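Local coordinates for packaging protein UL32 (Human herpesvirus 8 type M, PDB 6XF9) that probably helps bring newly made capsids to nuclear replication compartments for cleavage and packaging of viral DNA, working as a zinc-bearing pentameric ring, at residues L127-F131 against F132-C136; P86-W89 against T90-M93. One frame throughout, in Å; residues are numbered along the deposited sequence.

Contact 1 of 2, residues L127-F131 against F132-C136; sequences LQLHF and FVQKC. With ZN (zinc ion), chain O.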
ATOM      1  N   LEU D 127     -34.727   0.190  26.701  1.00 54.72           N
ATOM      2  CA  LEU D 127     -34.230  -0.404  27.943  1.00 53.01           C
ATOM      3  C   LEU D 127     -32.792  -0.891  27.791  1.00 51.40           C
ATOM      4  O   LEU D 127     -31.964  -0.699  28.687  1.00 50.15           O
ATOM      5  CB  LEU D 127     -35.138  -1.553  28.368  1.00 54.40           C
ATOM      6  CG  LEU D 127     -36.579  -1.144  28.672  1.00 56.33           C
ATOM      7  CD1 LEU D 127     -37.451  -2.378  28.865  1.00 58.23           C
ATOM      8  CD2 LEU D 127     -36.667  -0.240  29.888  1.00 55.17           C
ATOM      9  N   GLN D 128     -32.498  -1.600  26.693  1.00 45.76           N
ATOM     10  CA  GLN D 128     -31.139  -2.073  26.427  1.00 44.04           C
ATOM     11  C   GLN D 128     -30.137  -0.925  26.342  1.00 42.65           C
ATOM     12  O   GLN D 128     -29.038  -0.998  26.901  1.00 41.68           O
ATOM     13  CB  GLN D 128     -31.126  -2.845  25.119  1.00 44.94           C
ATOM     14  CG  GLN D 128     -31.796  -4.175  25.165  1.00 46.50           C
ATOM     15  CD  GLN D 128     -31.462  -4.985  23.936  1.00 46.95           C
ATOM     16  OE1 GLN D 128     -30.406  -5.604  23.860  1.00 45.87           O
ATOM     17  NE2 GLN D 128     -32.337  -4.940  22.941  1.00 48.99           N
ATOM     18  N   LEU D 129     -30.480   0.129  25.601  1.00 47.60           N
ATOM     19  CA  LEU D 129     -29.562   1.256  25.442  1.00 46.91           C
ATOM     20  C   LEU D 129     -29.320   1.957  26.774  1.00 46.59           C
ATOM     21  O   LEU D 129     -28.181   2.341  27.088  1.00 46.20           O
ATOM     22  CB  LEU D 129     -30.104   2.233  24.394  1.00 48.08           C
ATOM     23  CG  LEU D 129     -29.935   1.868  22.910  1.00 48.60           C
ATOM     24  CD1 LEU D 129     -30.695   2.821  22.006  1.00 50.43           C
ATOM     25  CD2 LEU D 129     -28.451   1.915  22.551  1.00 47.39           C
ATOM     26  N   HIS D 130     -30.381   2.154  27.567  1.00 45.07           N
ATOM     27  CA  HIS D 130     -30.237   2.915  28.807  1.00 44.90           C
ATOM     28  C   HIS D 130     -29.540   2.106  29.895  1.00 44.32           C
ATOM     29  O   HIS D 130     -28.610   2.594  30.547  1.00 44.34           O
ATOM     30  CB  HIS D 130     -31.602   3.411  29.288  1.00 45.95           C
ATOM     31  CG  HIS D 130     -31.543   4.145  30.592  1.00 45.85           C
ATOM     32  ND1 HIS D 130     -31.158   5.462  30.685  1.00 45.97           N
ATOM     33  CD2 HIS D 130     -31.824   3.741  31.855  1.00 45.77           C
ATOM     34  CE1 HIS D 130     -31.196   5.838  31.951  1.00 46.30           C
ATOM     35  NE2 HIS D 130     -31.592   4.811  32.682  1.00 46.03           N
ATOM     36  N   PHE D 131     -29.959   0.865  30.095  1.00 44.12           N
ATOM     37  CA  PHE D 131     -29.471   0.111  31.235  1.00 43.93           C
ATOM     38  C   PHE D 131     -28.255  -0.751  30.939  1.00 43.71           C
ATOM     39  O   PHE D 131     -27.546  -1.127  31.884  1.00 43.92           O
ATOM     40  CB  PHE D 131     -30.583  -0.779  31.791  1.00 44.60           C
ATOM     41  CG  PHE D 131     -31.655  -0.019  32.518  1.00 45.15           C
ATOM     42  CD1 PHE D 131     -31.397   0.545  33.741  1.00 44.96           C
ATOM     43  CD2 PHE D 131     -32.914   0.135  31.967  1.00 46.10           C
ATOM     44  CE1 PHE D 131     -32.367   1.253  34.405  1.00 45.65           C
ATOM     45  CE2 PHE D 131     -33.882   0.841  32.627  1.00 46.75           C
ATOM     46  CZ  PHE D 131     -33.606   1.403  33.855  1.00 46.33           C
ATOM     47  N   PHE D 132     -27.988  -1.092  29.673  1.00 47.24           N
ATOM     48  CA  PHE D 132     -26.932  -2.073  29.403  1.00 47.09           C
ATOM     49  C   PHE D 132     -25.886  -1.637  28.387  1.00 46.81           C
ATOM     50  O   PHE D 132     -24.688  -1.732  28.660  1.00 47.31           O
ATOM     51  CB  PHE D 132     -27.570  -3.384  28.964  1.00 47.15           C
ATOM     52  CG  PHE D 132     -28.392  -4.014  30.029  1.00 47.71           C
ATOM     53  CD1 PHE D 132     -27.795  -4.824  30.982  1.00 47.94           C
ATOM     54  CD2 PHE D 132     -29.750  -3.773  30.115  1.00 48.41           C
ATOM     55  CE1 PHE D 132     -28.541  -5.420  31.991  1.00 48.31           C
ATOM     56  CE2 PHE D 132     -30.506  -4.362  31.114  1.00 49.11           C
ATOM     57  CZ  PHE D 132     -29.893  -5.185  32.059  1.00 48.89           C
ATOM     58  N   VAL D 133     -26.298  -1.150  27.225  1.00 42.80           N
ATOM     59  CA  VAL D 133     -25.306  -0.752  26.236  1.00 42.79           C
ATOM     60  C   VAL D 133     -24.620   0.533  26.680  1.00 43.46           C
ATOM     61  O   VAL D 133     -23.396   0.567  26.878  1.00 44.22           O
ATOM     62  CB  VAL D 133     -25.947  -0.589  24.845  1.00 42.71           C
ATOM     63  CG1 VAL D 133     -24.884  -0.213  23.827  1.00 42.70           C
ATOM     64  CG2 VAL D 133     -26.681  -1.834  24.439  1.00 42.59           C
ATOM     65  N   GLN D 134     -25.402   1.601  26.890  1.00 47.82           N
ATOM     66  CA  GLN D 134     -24.805   2.901  27.179  1.00 48.75           C
ATOM     67  C   GLN D 134     -24.619   3.174  28.665  1.00 49.38           C
ATOM     68  O   GLN D 134     -23.733   3.969  29.021  1.00 50.54           O
ATOM     69  CB  GLN D 134     -25.653   4.028  26.574  1.00 48.99           C
ATOM     70  CG  GLN D 134     -26.155   3.798  25.148  1.00 48.79           C
ATOM     71  CD  GLN D 134     -25.066   3.881  24.075  1.00 49.25           C
ATOM     72  OE1 GLN D 134     -23.882   3.666  24.342  1.00 49.73           O
ATOM     73  NE2 GLN D 134     -25.478   4.180  22.846  1.00 49.74           N
ATOM     74  N   LYS D 135     -25.397   2.505  29.527  1.00 45.59           N
ATOM     75  CA  LYS D 135     -25.301   2.679  30.993  1.00 45.86           C
ATOM     76  C   LYS D 135     -25.426   4.131  31.472  1.00 46.57           C
ATOM     77  O   LYS D 135     -24.510   4.658  32.103  1.00 47.60           O
ATOM     78  CB  LYS D 135     -23.998   2.069  31.517  1.00 46.66           C
ATOM     79  CG  LYS D 135     -23.863   0.576  31.260  1.00 46.11           C
ATOM     80  CD  LYS D 135     -22.567   0.031  31.840  1.00 47.11           C
ATOM     81  CE  LYS D 135     -22.433  -1.461  31.583  1.00 46.69           C
ATOM     82  NZ  LYS D 135     -22.424  -1.777  30.128  1.00 46.35           N
ATOM     83  N   CYS D 136     -26.553   4.774  31.171  1.00 47.98           N
ATOM     84  CA  CYS D 136     -26.712   6.200  31.464  1.00 48.50           C
ATOM     85  C   CYS D 136     -26.544   6.511  32.938  1.00 49.19           C
ATOM     86  O   CYS D 136     -26.261   7.663  33.279  1.00 50.20           O
ATOM     87  CB  CYS D 136     -28.073   6.717  31.014  1.00 48.28           C
ATOM     88  SG  CYS D 136     -28.455   6.425  29.286  1.00 48.10           S
TER
HETATM   89 ZN    ZN O 501     -30.697   6.891  29.286  1.00 50.90          ZN
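H130, near the C-terminal end of helix 124-133, and C136, in the turn that follows, bind one zinc ion, forming half of a site of three cysteines and one histidine that C52 and C55 complete. Histidine suits its place because its two ring nitrogens can do different jobs. H130 ND1 reaches the zinc at 2.0 Å, while NE2, across the ring, is hydrogen-bonded to Y75 OH, a second-shell partner that should help fix the ring's rotation. C136 supplies a soft sulfur ligand, its SG 2.3 Å from the zinc. With CG anti to the backbone N (chi1 177°), the H130 imidazole swings out to the metal, and C136 SG meets it obliquely.

Backbone bonds explain how a residue six positions later reaches the same ion. The helix widens here: Q128 O accepts both F132 N and V133 N, the latter at 2.8 Å and nearly straight (172°), a pi-type turn. Q134 N continues this spacing to L129 O. K135 then takes a positive phi, and the chain turns back so that C136 N donates to H130 O at 3.1 Å, in the carbonyl plane. The lysine bends at its last torsion, and its NZ donates a hydrogen bond of 2.7 Å to F132 O, again in the carbonyl plane.

Side-chain packing fills the flanks. F132 lays one ring face over F131 O, and its CD2 is 3.5 Å from F131 CB. L129 and Q134 run side by side in the same direction, the leucine methyl CD2 being 3.7 Å from Q134 NE2. F131, a flat residue suited to backing the ligand, turns a face to the histidine: H130 CD2 sits 3.4 Å above the plane of the F131 ring, over its centre.

Contact 2 of 2, residues P86-W89 against T90-M93; sequences PHCW and TSTM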
ATOM      1  N   PRO D  86     -25.702  -9.634  33.183  1.00 41.67           N
ATOM      2  CA  PRO D  86     -25.277  -9.801  31.794  1.00 41.49           C
ATOM      3  C   PRO D  86     -26.221  -9.098  30.846  1.00 41.10           C
ATOM      4  O   PRO D  86     -27.293  -8.630  31.212  1.00 41.19           O
ATOM      5  CB  PRO D  86     -25.320 -11.312  31.575  1.00 43.18           C
ATOM      6  CG  PRO D  86     -26.289 -11.812  32.613  1.00 44.36           C
ATOM      7  CD  PRO D  86     -26.120 -10.911  33.796  1.00 43.13           C
ATOM      8  N   HIS D  87     -25.735  -8.918  29.642  1.00 41.53           N
ATOM      9  CA  HIS D  87     -26.545  -8.414  28.491  0.50 41.22           C
ATOM     10  C   HIS D  87     -27.388  -9.583  27.712  1.00 42.97           C
ATOM     11  O   HIS D  87     -26.956 -10.513  26.980  1.00 43.67           O
ATOM     12  CB  HIS D  87     -25.618  -8.061  27.376  0.50 40.18           C
ATOM     13  CG  HIS D  87     -25.125  -6.665  27.351  0.50 39.16           C
ATOM     14  ND1 HIS D  87     -23.909  -6.304  27.887  0.50 39.05           N
ATOM     15  CD2 HIS D  87     -25.609  -5.568  26.735  0.50 38.53           C
ATOM     16  CE1 HIS D  87     -23.697  -5.025  27.663  0.50 38.54           C
ATOM     17  NE2 HIS D  87     -24.717  -4.554  26.973  0.50 38.25           N
ATOM     18  N   CYS D  88     -28.659  -9.574  27.971  1.00 45.35           N
ATOM     19  CA  CYS D  88     -29.430 -10.657  27.368  1.00 47.53           C
ATOM     20  C   CYS D  88     -30.907 -10.302  27.386  1.00 49.09           C
ATOM     21  O   CYS D  88     -31.288  -9.185  27.754  1.00 48.09           O
ATOM     22  CB  CYS D  88     -29.141 -11.976  28.075  1.00 49.02           C
ATOM     23  SG  CYS D  88     -29.283 -11.881  29.844  1.00 48.94           S
ATOM     24  N   TRP D  89     -31.748 -11.249  26.958  1.00 45.12           N
ATOM     25  CA  TRP D  89     -33.183 -10.998  26.999  1.00 47.35           C
ATOM     26  C   TRP D  89     -33.676 -10.889  28.441  1.00 47.32           C
ATOM     27  O   TRP D  89     -34.325  -9.900  28.798  1.00 46.81           O
ATOM     28  CB  TRP D  89     -33.953 -12.097  26.251  1.00 50.99           C
ATOM     29  CG  TRP D  89     -35.423 -11.923  26.408  1.00 54.07           C
ATOM     30  CD1 TRP D  89     -36.233 -11.110  25.690  1.00 55.29           C
ATOM     31  CD2 TRP D  89     -36.245 -12.526  27.415  1.00 56.51           C
ATOM     32  NE1 TRP D  89     -37.524 -11.190  26.164  1.00 58.82           N
ATOM     33  CE2 TRP D  89     -37.551 -12.062  27.221  1.00 58.94           C
ATOM     34  CE3 TRP D  89     -36.002 -13.432  28.447  1.00 56.55           C
ATOM     35  CZ2 TRP D  89     -38.603 -12.461  28.026  1.00 60.21           C
ATOM     36  CZ3 TRP D  89     -37.053 -13.832  29.242  1.00 58.01           C
ATOM     37  CH2 TRP D  89     -38.330 -13.341  29.035  1.00 59.21           C
ATOM     38  N   THR D  90     -33.292 -11.841  29.282  1.00 52.82           N
ATOM     39  CA  THR D  90     -33.790 -11.881  30.651  1.00 52.78           C
ATOM     40  C   THR D  90     -33.471 -10.615  31.430  1.00 49.82           C
ATOM     41  O   THR D  90     -34.300 -10.138  32.205  1.00 49.90           O
ATOM     42  CB  THR D  90     -33.225 -13.093  31.417  1.00 53.29           C
ATOM     43  OG1 THR D  90     -33.610 -14.303  30.752  1.00 56.84           O
ATOM     44  CG2 THR D  90     -33.754 -13.114  32.844  1.00 52.98           C
ATOM     45  N   SER D  91     -32.280 -10.068  31.236  1.00 50.06           N
ATOM     46  CA  SER D  91     -31.915  -8.847  31.953  1.00 47.55           C
ATOM     47  C   SER D  91     -32.734  -7.666  31.468  1.00 47.52           C
ATOM     48  O   SER D  91     -32.998  -6.745  32.249  1.00 46.81           O
ATOM     49  CB  SER D  91     -30.429  -8.538  31.819  1.00 45.78           C
ATOM     50  OG  SER D  91     -29.643  -9.681  32.120  1.00 46.41           O
ATOM     51  N   THR D  92     -33.136  -7.659  30.190  1.00 47.95           N
ATOM     52  CA  THR D  92     -34.011  -6.595  29.700  1.00 48.31           C
ATOM     53  C   THR D  92     -35.426  -6.752  30.236  1.00 50.57           C
ATOM     54  O   THR D  92     -36.052  -5.767  30.647  1.00 50.41           O
ATOM     55  CB  THR D  92     -34.016  -6.597  28.176  1.00 49.35           C
ATOM     56  OG1 THR D  92     -32.668  -6.461  27.722  1.00 47.21           O
ATOM     57  CG2 THR D  92     -34.886  -5.464  27.613  1.00 50.20           C
ATOM     58  N   MET D  93     -35.929  -7.989  30.258  1.00 54.18           N
ATOM     59  CA  MET D  93     -37.236  -8.287  30.837  1.00 56.12           C
ATOM     60  C   MET D  93     -37.293  -7.850  32.297  1.00 54.32           C
ATOM     61  O   MET D  93     -38.226  -7.153  32.710  1.00 54.69           O
ATOM     62  CB  MET D  93     -37.500  -9.787  30.702  1.00 58.76           C
ATOM     63  CG  MET D  93     -38.887 -10.300  31.075  1.00 61.36           C
ATOM     64  SD  MET D  93     -40.270  -9.570  30.158  1.00 63.85           S
ATOM     65  CE  MET D  93     -41.470 -10.855  30.458  1.00 65.87           C
TER
HETATM   66  O   HOH W   1     -30.137  -6.649  28.517  1.00 41.07           O
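C88 O, at the N-cap of helix 89-106, is held by two donors, one a water and one the chain's own amide: a bound water donates to it at 2.9 Å, and T92 N makes a long, weak bond to it. The same water lies 2.7 Å from T92 OG1, so it bridges the cap carbonyl to the threonine hydroxyl. That hydroxyl is also bonded to M280 O, and threonine is apt here because it combines a polar atom with a methyl group in a small volume.

One residue on, W89 O receives M93 N at 2.9 Å in a nearly straight bond (168°), the first strong i to i+4 bond of the helix. Reaching back past the cap, S91 OG donates to P86 O at 2.7 Å, approaching from above the carbonyl plane. Proline has no N-H of its own to offer, but its carbonyl is available, and serine's short side chain can reach back to it. C88 SG stands between its backbone N and carbonyl carbon (chi1 50°), which turns the sulfur toward the serine, 3.2 Å from S91 OG.

The apolar half is an i to i+4 pair. W89 and M93 lie alongside each other: M93 CB sits 4.0 Å from the centroid of the W89 six-membered ring, a CH-pi contact over one face, and CG is 3.7 Å from W89 CH2. The sulfur, M93 SD, comes in obliquely in a Met-aromatic contact. W232 meets the indole edge-to-face.

The amides W89 N and T90 N have no carbonyl one turn earlier in the helix to bond; the E300 carboxylate takes both, a negative charge that would probably favour the helix's positive end. With C88 O and W89 O already passing into the helical pattern, this helix start can sit in the protein interior.

Read from the N terminus, contact 2 comes first, where the loop after helix 71-83 becomes helix 89-106; contact 1 follows at the end of helix 124-133. Each joins adjoining residues, so neither closes a long loop, and the two stand in series without nesting or crossing. They nevertheless meet in space, their centres about 11 Å apart: the F132 ring of contact 1 packs on contact 2, with F132 CZ 3.4 Å from S91 CB, and Q128 lies against T92. Together they tie helices 71-83, 89-106 and 124-133 to one another, between the zinc site at H130 and the neighbouring one at C299, whose side chain is about 5 Å from that of C88.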